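Local coordinates for protein beta-lactamase Mb2281c (Mycobacterium bovis, PDB 3I7J) that probably acts as a serine hydrolase of the beta-lactamase and penicillin-binding protein superfamily, its natural substrate unidentified, at residues Ser115-Glu118 / Phe119-Leu123. Residues are numbered along the deposited sequence; the frame is centred on the assembly and turned at random.
Sequences SGIE and FGRYL
Glu118 caps the N-terminus of helix 119-131 by gripping Gly120 and Arg121, a local contact in the tight helix-loop-helix turn that follows helix 101-115 in this beta-lactamase-family fold. A glutamate, longer than the usual capping residues, must fold back to reach these N-H groups. With CG anti to the backbone N (chi1 -172°) and the chain bent at chi2, the carboxylate curls back over the first turn. Its OE1 accepts from Gly120 N at 3.0 Å and its OE2 from Arg121 N at 2.8 Å; both N-H groups arrive from above the carboxylate plane. Two bonds thus fix the carboxylate's rotation, and its negative charge probably suits the helix's positive dipole end. Glu118 O also accepts from Tyr122 N (2.7 Å). Arg121 runs extended away from Glu118, and its NE forms a salt bridge with Glu125.

Ile117 packs on the same first turn: its CG2 meets Tyr122 CB at 4.0 Å and touches Arg121 CD, while Ile117 CD1 lies at the ring edge, 4.1 Å from Tyr122 CD1. Tyr122 OH is hydrogen-bonded to Glu56 OE1 of helix 42-56. Upstream, Gly116 leaves helix 101-115 with positive phi, spanned by an ST turn: Ser115 OG, also hydrogen-bonded to Val111 O, accepts from Ile117 N at 3.1 Å.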
loop_
_atom_site.group_PDB
_atom_site.type_symbol
_atom_site.label_atom_id
_atom_site.label_comp_id
_atom_site.label_asym_id
_atom_site.label_seq_id
_atom_site.Cartn_x
_atom_site.Cartn_y
_atom_site.Cartn_z
ATOM N N SER A 115 -6.382 21.525 -1.251
ATOM C CA SER A 115 -5.998 21.775 0.132
ATOM C C SER A 115 -5.096 22.994 0.259
ATOM O O SER A 115 -4.985 23.583 1.333
ATOM C CB SER A 115 -5.255 20.565 0.700
ATOM O OG SER A 115 -3.947 20.473 0.151
ATOM N N GLY A 116 -4.437 23.355 -0.835
ATOM C CA GLY A 116 -3.534 24.488 -0.809
ATOM C C GLY A 116 -2.199 24.137 -0.178
ATOM O O GLY A 116 -1.395 25.020 0.108
ATOM N N ILE A 117 -1.950 22.846 0.032
ATOM C CA ILE A 117 -0.698 22.401 0.637
ATOM C C ILE A 117 0.104 21.488 -0.288
ATOM O O ILE A 117 -0.453 20.587 -0.915
ATOM C CB ILE A 117 -0.974 21.647 1.944
ATOM C CG1 ILE A 117 -1.807 22.533 2.875
ATOM C CG2 ILE A 117 0.335 21.243 2.599
ATOM C CD1 ILE A 117 -2.233 21.849 4.157
ATOM N N GLU A 118 1.415 21.715 -0.371
ATOM C CA GLU A 118 2.263 20.889 -1.230
ATOM C C GLU A 118 2.066 19.440 -0.788
ATOM O O GLU A 118 2.158 19.130 0.403
ATOM C CB GLU A 118 3.725 21.326 -1.106
ATOM C CG GLU A 118 4.651 20.643 -2.100
ATOM C CD GLU A 118 5.188 19.339 -1.573
ATOM O OE1 GLU A 118 5.443 18.416 -2.377
ATOM O OE2 GLU A 118 5.369 19.247 -0.340
ATOM N N PHE A 119 1.797 18.551 -1.740
ATOM C CA PHE A 119 1.516 17.169 -1.380
ATOM C C PHE A 119 2.493 16.472 -0.448
ATOM O O PHE A 119 2.067 15.771 0.466
ATOM C CB PHE A 119 1.303 16.284 -2.607
ATOM C CG PHE A 119 0.698 14.955 -2.258
ATOM C CD1 PHE A 119 -0.624 14.876 -1.834
ATOM C CD2 PHE A 119 1.473 13.804 -2.239
ATOM C CE1 PHE A 119 -1.160 13.672 -1.388
ATOM C CE2 PHE A 119 0.949 12.595 -1.793
ATOM C CZ PHE A 119 -0.369 12.534 -1.366
ATOM N N GLY A 120 3.790 16.633 -0.680
ATOM C CA GLY A 120 4.752 15.999 0.199
ATOM C C GLY A 120 4.535 16.471 1.626
ATOM O O GLY A 120 4.568 15.682 2.570
ATOM N N ARG A 121 4.304 17.769 1.783
ATOM C CA ARG A 121 4.073 18.345 3.097
ATOM C C ARG A 121 2.716 17.921 3.630
ATOM O O ARG A 121 2.550 17.748 4.832
ATOM C CB ARG A 121 4.160 19.872 3.026
ATOM C CG ARG A 121 3.780 20.588 4.309
ATOM C CD ARG A 121 3.797 22.090 4.095
ATOM N NE ARG A 121 3.367 22.828 5.277
ATOM C CZ ARG A 121 3.339 24.155 5.357
ATOM N NH1 ARG A 121 3.714 24.888 4.317
ATOM N NH2 ARG A 121 2.949 24.750 6.479
ATOM N N TYR A 122 1.744 17.751 2.740
ATOM C CA TYR A 122 0.418 17.334 3.169
ATOM C C TYR A 122 0.489 15.919 3.740
ATOM O O TYR A 122 -0.144 15.613 4.754
ATOM C CB TYR A 122 -0.574 17.354 2.003
ATOM C CG TYR A 122 -1.981 17.018 2.445
ATOM C CD1 TYR A 122 -2.832 18.012 2.932
ATOM C CD2 TYR A 122 -2.429 15.692 2.471
ATOM C CE1 TYR A 122 -4.085 17.698 3.442
ATOM C CE2 TYR A 122 -3.684 15.367 2.980
ATOM C CZ TYR A 122 -4.502 16.376 3.466
ATOM O OH TYR A 122 -5.725 16.070 4.003
ATOM N N LEU A 123 1.252 15.053 3.077
ATOM C CA LEU A 123 1.414 13.670 3.532
ATOM C C LEU A 123 1.967 13.639 4.954
ATOM O O LEU A 123 1.469 12.911 5.813
ATOM C CB LEU A 123 2.372 12.912 2.600
ATOM C CG LEU A 123 2.898 11.562 3.115
ATOM C CD1 LEU A 123 1.734 10.627 3.430
ATOM C CD2 LEU A 123 3.806 10.944 2.066
#